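PDB 3KPB: uncharacterized protein MJ0100, which probably condenses sulfide with aspartate semialdehyde to make homocysteine, and whose C-terminal CBS domain pair, the part modelled here, binds S-adenosylmethionine and methylthioadenosine. Local coordinates for residues Ile18-Ala23 with Lys62-Ile67; Ile12-Asn17 with Asn33-Val38; Leu2-Leu7 with His76-Val81. All blocks are in the same frame, centred on the assembly; numbering follows the deposited sequence.

In the fold
Contact 2 is the central one, a parallel strand pairing inside the beta-alpha-beta unit 14-15, 20-30, 35-38 of the first CBS motif. Contact 1 adjoins it: the start of helix 20-30 meets the loop 62-67, and Ile64 CG2 packs on Ile37 CD1 of contact 2. Both are partly buried and combine backbone bonds with branched aliphatic side chains; contact 2 adds a histidine bond and bridging waters. Contact 3 is a surface contact on the opposite side of the chain's centre, about 30 Å from contact 1 between centres; there segment 2-7 lies against the second CBS motif. Its backbone bonds are similar in kind, but a lysine adds long salt bridges to two carboxylates.

Contact 1: residues Ile18-Ala23 with Lys62-Ile67; sequences ISIMEA and KTIEEI
In this CBS domain pair, the loop 62-67, between helix 50-58 and strand 75-76, passes the N-terminus of helix 20-30, and Ser19 and Thr63 form a single backbone bridge there. Ile64 N donates to Ile18 O at 3.0 Å. The return bond, Ile20 N to Lys62 O, is weak and long at 3.4 Å. Two alpha hydrogens add to the join, that of Thr63 directed at Ile18 O and that of Ser19 at Lys62 O.

Each side of the bridge also has bonds of its own. Ser19 is the N-cap of helix 20-30; its OG accepts from Glu22 N at 2.9 Å. On the loop, Glu66 OE2 takes two bonds from Thr63: OG1 arrives on the anti lone pair, while the backbone N meets the same oxygen from the anti side but 30° out of the carboxylate plane.

Ile64 carries the apolar part. Anti to its carbonyl carbon (chi1 -77°), CG1 is set where it touches both Ile18 CG1 and Ala23 CB. Ile18 lies alongside it, pointing the same way, CG1 against CG1 at 3.8 Å. Ile20 sends CD1 against the Thr63 carbonyl group, 3.5 Å from Thr63 C, and touches the tip of Ile64 as well. Ile53 and Ala56 of helix 50-58 also pack on Ile20, and Leu57 of the second subunit reaches it too, which places the contact beside the dimer interface. The tightest apolar touch is Ala23 CB to Ile64 CD1, 3.5 Å, closer than ordinary van der Waals contact.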
loop_
_atom_site.group_PDB
_atom_site.type_symbol
_atom_site.label_atom_id
_atom_site.label_comp_id
_atom_site.label_asym_id
_atom_site.label_seq_id
_atom_site.Cartn_x
_atom_site.Cartn_y
_atom_site.Cartn_z
ATOM N N ILE A 18 9.935 -18.725 0.902
ATOM C CA ILE A 18 9.374 -18.551 -0.441
ATOM C C ILE A 18 9.942 -17.330 -1.184
ATOM O O ILE A 18 10.436 -16.385 -0.568
ATOM C CB ILE A 18 7.814 -18.540 -0.433
ATOM C CG1 ILE A 18 7.264 -17.315 0.307
ATOM C CG2 ILE A 18 7.262 -19.850 0.153
ATOM C CD1 ILE A 18 5.782 -17.062 0.054
ATOM N N SER A 19 9.868 -17.366 -2.510
ATOM C CA SER A 19 10.320 -16.257 -3.344
ATOM C C SER A 19 9.425 -15.030 -3.203
ATOM O O SER A 19 8.263 -15.123 -2.774
ATOM C CB SER A 19 10.322 -16.672 -4.815
ATOM O OG SER A 19 8.987 -16.816 -5.275
ATOM N N ILE A 20 9.968 -13.881 -3.605
ATOM C CA ILE A 20 9.191 -12.635 -3.633
ATOM C C ILE A 20 7.986 -12.763 -4.579
ATOM O O ILE A 20 6.872 -12.355 -4.235
ATOM C CB ILE A 20 10.047 -11.387 -3.991
ATOM C CG1 ILE A 20 11.397 -11.391 -3.250
ATOM C CG2 ILE A 20 9.270 -10.096 -3.708
ATOM C CD1 ILE A 20 11.310 -11.479 -1.722
ATOM N N MET A 21 8.207 -13.366 -5.745
ATOM C CA MET A 21 7.130 -13.626 -6.697
ATOM C C MET A 21 6.013 -14.512 -6.119
ATOM O O MET A 21 4.832 -14.221 -6.325
ATOM C CB MET A 21 7.693 -14.227 -7.986
ATOM C CG MET A 21 6.624 -14.627 -8.981
ATOM S SD MET A 21 7.299 -15.446 -10.429
ATOM C CE MET A 21 7.707 -14.045 -11.457
ATOM N N GLU A 22 6.378 -15.581 -5.406
ATOM C CA GLU A 22 5.376 -16.455 -4.794
ATOM C C GLU A 22 4.534 -15.667 -3.789
ATOM O O GLU A 22 3.308 -15.770 -3.793
ATOM C CB GLU A 22 6.004 -17.705 -4.159
ATOM C CG GLU A 22 4.964 -18.714 -3.650
ATOM C CD GLU A 22 5.527 -20.101 -3.354
ATOM O OE1 GLU A 22 5.011 -20.751 -2.419
ATOM O OE2 GLU A 22 6.462 -20.551 -4.052
ATOM N N ALA A 23 5.188 -14.847 -2.964
ATOM C CA ALA A 23 4.472 -14.006 -1.995
ATOM C C ALA A 23 3.498 -13.042 -2.676
ATOM O O ALA A 23 2.359 -12.883 -2.227
ATOM C CB ALA A 23 5.449 -13.239 -1.123
ATOM N N LYS A 62 15.916 -12.115 -2.687
ATOM C CA LYS A 62 15.291 -13.261 -3.353
ATOM C C LYS A 62 14.173 -13.948 -2.567
ATOM O O LYS A 62 13.247 -14.487 -3.171
ATOM C CB LYS A 62 16.346 -14.296 -3.756
ATOM C CG LYS A 62 17.314 -13.809 -4.820
ATOM C CD LYS A 62 18.311 -14.896 -5.194
ATOM C CE LYS A 62 19.363 -14.384 -6.170
ATOM N NZ LYS A 62 20.318 -13.434 -5.529
ATOM N N THR A 63 14.267 -13.955 -1.238
ATOM C CA THR A 63 13.274 -14.650 -0.405
ATOM C C THR A 63 12.615 -13.704 0.588
ATOM O O THR A 63 13.185 -12.673 0.965
ATOM C CB THR A 63 13.878 -15.843 0.386
ATOM O OG1 THR A 63 14.806 -15.347 1.360
ATOM C CG2 THR A 63 14.597 -16.820 -0.543
ATOM N N ILE A 64 11.420 -14.090 1.022
ATOM C CA ILE A 64 10.634 -13.328 1.981
ATOM C C ILE A 64 11.392 -13.124 3.281
ATOM O O ILE A 64 11.324 -12.053 3.886
ATOM C CB ILE A 64 9.266 -14.012 2.212
ATOM C CG1 ILE A 64 8.352 -13.719 1.014
ATOM C CG2 ILE A 64 8.600 -13.549 3.509
ATOM C CD1 ILE A 64 8.261 -12.224 0.627
ATOM N N GLU A 65 12.151 -14.116 3.705
ATOM C CA GLU A 65 12.770 -13.942 4.986
ATOM C C GLU A 65 13.829 -12.835 5.018
ATOM O O GLU A 65 14.114 -12.286 6.078
ATOM C CB GLU A 65 13.247 -15.264 5.536
ATOM C CG GLU A 65 14.620 -15.672 5.176
ATOM C CD GLU A 65 15.229 -16.363 6.356
ATOM O OE1 GLU A 65 15.608 -17.542 6.227
ATOM O OE2 GLU A 65 15.303 -15.733 7.435
ATOM N N GLU A 66 14.349 -12.466 3.850
ATOM C CA GLU A 66 15.316 -11.373 3.752
ATOM C C GLU A 66 14.694 -9.983 3.818
ATOM O O GLU A 66 15.412 -8.993 3.979
ATOM C CB GLU A 66 16.118 -11.486 2.464
ATOM C CG GLU A 66 16.846 -12.790 2.316
ATOM C CD GLU A 66 17.465 -12.937 0.951
ATOM O OE1 GLU A 66 18.549 -12.361 0.722
ATOM O OE2 GLU A 66 16.871 -13.636 0.104
ATOM N N ILE A 67 13.372 -9.901 3.691
ATOM C CA ILE A 67 12.705 -8.604 3.615
ATOM C C ILE A 67 11.571 -8.425 4.623
ATOM O O ILE A 67 11.162 -7.293 4.889
ATOM C CB ILE A 67 12.193 -8.310 2.167
ATOM C CG1 ILE A 67 12.037 -6.800 1.920
ATOM C CG2 ILE A 67 10.900 -9.076 1.862
ATOM C CD1 ILE A 67 13.354 -6.055 1.750
#

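Contact 2: residues Ile12-Asn17 with Asn33-Val38; sequences ITAHSN and NHLPIV
Ala14 and Ile37 pair as neighbours in parallel strands, with Ala14 gripping both sides of the partner residue: its N donates to Pro36 O (3.2 Å) and its O accepts from Val38 N (2.9 Å). The alpha hydrogen of Ile37 is also turned to Ala14 O.

On the Ala14 and Ile37 face, Ala14 CB sits 3.8 Å from Leu35 CD2 and also touches Ile37 CD1. Leu35 has CG anti to its backbone N (chi1 -178°); its CD1 touches the Ile12 carbonyl oxygen and Thr13 C, and the Leu35 and Ile12 side chains cross at about a right angle. Ile37 CG2 packs on Ser16 CB at 3.6 Å. On the other face Val38 meets Thr13 crosswise, its CG2 3.8 Å from Thr13 OG1, and Pro36 CB touches Thr13 CG2.

The His15 ring comes edge-on to Val38 O. Its ND1 donates to that oxygen at 3.2 Å in a fairly straight bond (160°), with the oxygen near the ring plane; the donor, however, stands above the carbonyl plane, 54° out of it. A water gives Val38 O a second hydrogen and accepts from Ser16 N. Where the two segments diverge, at the Ile12 end, another water donates to Ile12 O and to His34 O.

Ile12 and His34 belong to the methylthioadenosine site, while Asn33 touches bound S-adenosylmethionine. Helix 20-30 makes the crossover between these strands and covers Ala14 and Leu35 through Ile26; strand 44-48 pairs antiparallel with 35-38, and Val105 of strand 105-110 packs against Thr13 and Val38.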
loop_
_atom_site.group_PDB
_atom_site.type_symbol
_atom_site.label_atom_id
_atom_site.label_comp_id
_atom_site.label_asym_id
_atom_site.label_seq_id
_atom_site.Cartn_x
_atom_site.Cartn_y
_atom_site.Cartn_z
ATOM N N ILE A 12 -4.632 -16.430 6.626
ATOM C CA ILE A 12 -3.832 -16.751 5.448
ATOM C C ILE A 12 -2.400 -16.363 5.785
ATOM O O ILE A 12 -2.112 -15.191 6.051
ATOM C CB ILE A 12 -4.328 -16.031 4.170
ATOM C CG1 ILE A 12 -5.730 -16.529 3.797
ATOM C CG2 ILE A 12 -3.346 -16.258 3.013
ATOM C CD1 ILE A 12 -6.454 -15.674 2.787
ATOM N N THR A 13 -1.512 -17.357 5.789
ATOM C CA THR A 13 -0.110 -17.158 6.154
ATOM C C THR A 13 0.795 -17.776 5.090
ATOM O O THR A 13 0.324 -18.490 4.200
ATOM C CB THR A 13 0.222 -17.793 7.527
ATOM O OG1 THR A 13 0.030 -19.212 7.458
ATOM C CG2 THR A 13 -0.662 -17.215 8.633
ATOM N N ALA A 14 2.098 -17.521 5.207
ATOM C CA ALA A 14 3.098 -18.099 4.312
ATOM C C ALA A 14 4.367 -18.400 5.088
ATOM O O ALA A 14 4.592 -17.839 6.163
ATOM C CB ALA A 14 3.397 -17.150 3.164
ATOM N N HIS A 15 5.194 -19.284 4.542
ATOM C CA HIS A 15 6.507 -19.553 5.115
ATOM C C HIS A 15 7.552 -18.556 4.602
ATOM O O HIS A 15 7.346 -17.914 3.570
ATOM C CB HIS A 15 6.914 -20.995 4.834
ATOM C CG HIS A 15 6.051 -22.003 5.527
ATOM N ND1 HIS A 15 5.856 -21.996 6.892
ATOM C CD2 HIS A 15 5.341 -23.053 5.052
ATOM C CE1 HIS A 15 5.056 -22.991 7.226
ATOM N NE2 HIS A 15 4.730 -23.650 6.129
ATOM N N SER A 16 8.663 -18.419 5.326
ATOM C CA SER A 16 9.657 -17.391 5.008
ATOM C C SER A 16 10.603 -17.754 3.862
ATOM O O SER A 16 11.255 -16.875 3.293
ATOM C CB SER A 16 10.460 -17.004 6.257
ATOM O OG SER A 16 11.450 -17.972 6.566
ATOM N N ASN A 17 10.673 -19.041 3.532
ATOM C CA ASN A 17 11.596 -19.531 2.504
ATOM C C ASN A 17 11.142 -19.257 1.068
ATOM O O ASN A 17 11.890 -19.518 0.121
ATOM C CB ASN A 17 11.890 -21.034 2.692
ATOM C CG ASN A 17 10.623 -21.890 2.717
ATOM O OD1 ASN A 17 10.296 -22.574 1.744
ATOM N ND2 ASN A 17 9.904 -21.850 3.834
ATOM N N ASN A 33 -3.598 -7.402 1.548
ATOM C CA ASN A 33 -2.350 -6.654 1.613
ATOM C C ASN A 33 -1.527 -6.935 2.863
ATOM O O ASN A 33 -0.555 -6.243 3.130
ATOM C CB ASN A 33 -2.587 -5.146 1.454
ATOM C CG ASN A 33 -1.296 -4.372 1.192
ATOM O OD1 ASN A 33 -0.464 -4.790 0.388
ATOM N ND2 ASN A 33 -1.132 -3.242 1.871
ATOM N N HIS A 34 -1.920 -7.943 3.638
ATOM C CA HIS A 34 -1.186 -8.321 4.840
ATOM C C HIS A 34 -1.030 -9.818 4.859
ATOM O O HIS A 34 -2.017 -10.554 4.802
ATOM C CB HIS A 34 -1.934 -7.888 6.091
ATOM C CG HIS A 34 -2.218 -6.428 6.138
ATOM N ND1 HIS A 34 -3.401 -5.891 5.680
ATOM C CD2 HIS A 34 -1.469 -5.386 6.568
ATOM C CE1 HIS A 34 -3.372 -4.579 5.835
ATOM N NE2 HIS A 34 -2.211 -4.249 6.372
ATOM N N LEU A 35 0.217 -10.266 4.930
ATOM C CA LEU A 35 0.529 -11.679 4.921
ATOM C C LEU A 35 1.473 -11.996 6.081
ATOM O O LEU A 35 2.678 -11.753 5.988
ATOM C CB LEU A 35 1.157 -12.052 3.574
ATOM C CG LEU A 35 1.514 -13.523 3.358
ATOM C CD1 LEU A 35 0.261 -14.402 3.401
ATOM C CD2 LEU A 35 2.274 -13.705 2.047
ATOM N N PRO A 36 0.923 -12.500 7.200
ATOM C CA PRO A 36 1.766 -12.955 8.309
ATOM C C PRO A 36 2.653 -14.107 7.852
ATOM O O PRO A 36 2.196 -14.987 7.112
ATOM C CB PRO A 36 0.756 -13.446 9.352
ATOM C CG PRO A 36 -0.539 -12.782 8.994
ATOM C CD PRO A 36 -0.515 -12.552 7.519
ATOM N N ILE A 37 3.915 -14.074 8.272
ATOM C CA ILE A 37 4.869 -15.117 7.921
ATOM C C ILE A 37 5.092 -15.993 9.147
ATOM O O ILE A 37 5.323 -15.486 10.248
ATOM C CB ILE A 37 6.206 -14.527 7.411
ATOM C CG1 ILE A 37 5.969 -13.555 6.240
ATOM C CG2 ILE A 37 7.183 -15.650 7.042
ATOM C CD1 ILE A 37 5.198 -14.140 5.046
ATOM N N VAL A 38 4.985 -17.302 8.957
ATOM C CA VAL A 38 5.130 -18.243 10.060
ATOM C C VAL A 38 6.286 -19.191 9.782
ATOM O O VAL A 38 6.658 -19.407 8.618
ATOM C CB VAL A 38 3.828 -19.034 10.335
ATOM C CG1 VAL A 38 2.729 -18.100 10.823
ATOM C CG2 VAL A 38 3.379 -19.825 9.096
HETATM O O HOH W 1 -3.594 -12.703 5.750
HETATM O O HOH W 2 9.010 -19.971 7.589
#

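Contact 3: residues Leu2-Leu7 with His76-Val81; sequences LVKDIL and HEDEPV
Lys4 NZ makes rather long salt bridges to two carboxylates of the turn, Glu77 OE1 at 3.4 Å and Asp78 OD1 at 3.5 Å. A water donates to Glu77 OE1 and accepts a weak bond from the same ammonium group. The lysine chain starts with CG between its backbone N and carbonyl carbon (chi1 76°) and bends again at chi3 and chi4, curling over the turn, where CB lies 3.2 Å from Glu77 O and CD and CE pass beside Asp78 OD1.

The backbones join next to the salt bridges. Lys4 N donates to Glu77 O and Val3 N to Glu79 O, both at 2.9 Å, the second more bent (131°). These two bonds tie the short, weakly bonded helix around 3-6 to the type I turn His76-Glu79. The turn has its own bracing: Asp78 N donates to His76 ND1, 18° out of the ring plane, while His76 N reaches Glu79 OE1 at 2.8 Å. Farther out, His76 NE2 bonds Asp101 and Glu79 forms a salt bridge with Lys87.

The apolar side faces Val81, which opens helix 81-91. Its CG2 packs against Ile6 CG2 and CD1 and rests 3.3 Å from Leu2 O, a buried carbonyl oxygen with no polar partner in the model. Leu2 CD2 reaches Asp78 O and the Pro80 ring. Ile6 also packs on Ile114 and Leu117 of helix 111-118, close to the methylthioadenosine-binding residue Asp113.

Segment 2-7, at the start of the modelled piece, thus docks on the second CBS motif by two main-chain bonds and apolar packing on Val81 and Pro80, and the two acidic groups probably stabilise the positive charge of the solvent-exposed Lys4.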
loop_
_atom_site.group_PDB
_atom_site.type_symbol
_atom_site.label_atom_id
_atom_site.label_comp_id
_atom_site.label_asym_id
_atom_site.label_seq_id
_atom_site.Cartn_x
_atom_site.Cartn_y
_atom_site.Cartn_z
ATOM N N LEU A 2 -14.409 -7.969 21.881
ATOM C CA LEU A 2 -13.082 -8.575 21.813
ATOM C C LEU A 2 -12.704 -8.852 20.353
ATOM O O LEU A 2 -13.525 -8.672 19.449
ATOM C CB LEU A 2 -12.991 -9.844 22.678
ATOM C CG LEU A 2 -13.160 -9.729 24.201
ATOM C CD1 LEU A 2 -12.884 -11.079 24.861
ATOM C CD2 LEU A 2 -12.269 -8.643 24.814
ATOM N N VAL A 3 -11.463 -9.278 20.131
ATOM C CA VAL A 3 -10.971 -9.595 18.787
ATOM C C VAL A 3 -11.435 -10.977 18.307
ATOM O O VAL A 3 -11.990 -11.091 17.210
ATOM C CB VAL A 3 -9.423 -9.473 18.695
ATOM C CG1 VAL A 3 -8.884 -10.174 17.454
ATOM C CG2 VAL A 3 -9.008 -8.017 18.683
ATOM N N LYS A 4 -11.210 -12.011 19.127
ATOM C CA LYS A 4 -11.522 -13.413 18.767
ATOM C C LYS A 4 -12.978 -13.562 18.319
ATOM O O LYS A 4 -13.353 -14.514 17.625
ATOM C CB LYS A 4 -11.207 -14.361 19.939
ATOM C CG LYS A 4 -12.210 -14.359 21.108
ATOM C CD LYS A 4 -11.592 -14.855 22.434
ATOM C CE LYS A 4 -11.197 -16.380 22.370
ATOM N NZ LYS A 4 -9.929 -16.608 21.555
ATOM N N ASP A 5 -13.765 -12.572 18.737
ATOM C CA ASP A 5 -15.182 -12.398 18.436
ATOM C C ASP A 5 -15.462 -11.986 16.997
ATOM O O ASP A 5 -16.423 -12.491 16.363
ATOM C CB ASP A 5 -15.728 -11.253 19.292
ATOM C CG ASP A 5 -16.182 -11.690 20.665
ATOM O OD1 ASP A 5 -16.828 -10.855 21.352
ATOM O OD2 ASP A 5 -15.915 -12.844 21.071
ATOM N N ILE A 6 -14.667 -11.044 16.492
ATOM C CA ILE A 6 -14.959 -10.382 15.218
ATOM C C ILE A 6 -14.256 -11.035 14.033
ATOM O O ILE A 6 -14.432 -10.618 12.883
ATOM C CB ILE A 6 -14.621 -8.873 15.263
ATOM C CG1 ILE A 6 -13.099 -8.652 15.184
ATOM C CG2 ILE A 6 -15.228 -8.229 16.512
ATOM C CD1 ILE A 6 -12.703 -7.297 14.612
ATOM N N LEU A 7 -13.457 -12.058 14.325
ATOM C CA LEU A 7 -12.803 -12.848 13.294
ATOM C C LEU A 7 -13.842 -13.638 12.513
ATOM O O LEU A 7 -14.675 -14.334 13.099
ATOM C CB LEU A 7 -11.776 -13.782 13.929
ATOM C CG LEU A 7 -10.303 -13.350 13.975
ATOM C CD1 LEU A 7 -10.088 -11.816 13.867
ATOM C CD2 LEU A 7 -9.630 -13.900 15.216
ATOM N N HIS A 76 -3.975 -9.731 20.478
ATOM C CA HIS A 76 -4.211 -11.007 21.114
ATOM C C HIS A 76 -5.658 -11.366 20.888
ATOM O O HIS A 76 -6.525 -10.489 20.795
ATOM C CB HIS A 76 -3.886 -10.937 22.603
ATOM C CG HIS A 76 -3.719 -12.277 23.252
ATOM N ND1 HIS A 76 -4.774 -12.979 23.796
ATOM C CD2 HIS A 76 -2.613 -13.024 23.482
ATOM C CE1 HIS A 76 -4.328 -14.109 24.314
ATOM N NE2 HIS A 76 -3.020 -14.162 24.138
ATOM N N GLU A 77 -5.914 -12.663 20.775
ATOM C CA GLU A 77 -7.274 -13.133 20.590
ATOM C C GLU A 77 -8.214 -12.581 21.668
ATOM O O GLU A 77 -9.351 -12.215 21.364
ATOM C CB GLU A 77 -7.341 -14.664 20.463
ATOM C CG GLU A 77 -6.402 -15.454 21.371
ATOM C CD GLU A 77 -6.557 -16.960 21.209
ATOM O OE1 GLU A 77 -6.946 -17.418 20.112
ATOM O OE2 GLU A 77 -6.284 -17.692 22.185
ATOM N N ASP A 78 -7.729 -12.467 22.906
ATOM C CA ASP A 78 -8.544 -11.933 24.012
ATOM C C ASP A 78 -8.487 -10.395 24.184
ATOM O O ASP A 78 -9.057 -9.856 25.138
ATOM C CB ASP A 78 -8.201 -12.631 25.349
ATOM C CG ASP A 78 -8.096 -14.158 25.217
ATOM O OD1 ASP A 78 -8.793 -14.763 24.361
ATOM O OD2 ASP A 78 -7.313 -14.754 25.988
ATOM N N GLU A 79 -7.816 -9.698 23.266
ATOM C CA GLU A 79 -7.685 -8.233 23.325
ATOM C C GLU A 79 -8.963 -7.510 22.858
ATOM O O GLU A 79 -9.621 -7.968 21.921
ATOM C CB GLU A 79 -6.473 -7.800 22.492
ATOM C CG GLU A 79 -6.103 -6.312 22.527
ATOM C CD GLU A 79 -4.741 -6.069 21.883
ATOM O OE1 GLU A 79 -4.128 -7.044 21.388
ATOM O OE2 GLU A 79 -4.269 -4.909 21.878
ATOM N N PRO A 80 -9.332 -6.399 23.533
ATOM C CA PRO A 80 -10.422 -5.518 23.063
ATOM C C PRO A 80 -10.134 -4.763 21.747
ATOM O O PRO A 80 -9.019 -4.264 21.543
ATOM C CB PRO A 80 -10.621 -4.524 24.218
ATOM C CG PRO A 80 -9.598 -4.848 25.254
ATOM C CD PRO A 80 -9.005 -6.178 24.955
ATOM N N VAL A 81 -11.160 -4.685 20.883
ATOM C CA VAL A 81 -11.069 -4.048 19.552
ATOM C C VAL A 81 -10.595 -2.584 19.561
ATOM O O VAL A 81 -9.812 -2.177 18.697
ATOM C CB VAL A 81 -12.427 -4.175 18.794
ATOM C CG1 VAL A 81 -12.483 -3.261 17.576
ATOM C CG2 VAL A 81 -12.675 -5.620 18.385
HETATM O O HOH W 3 -9.085 -18.918 19.379
#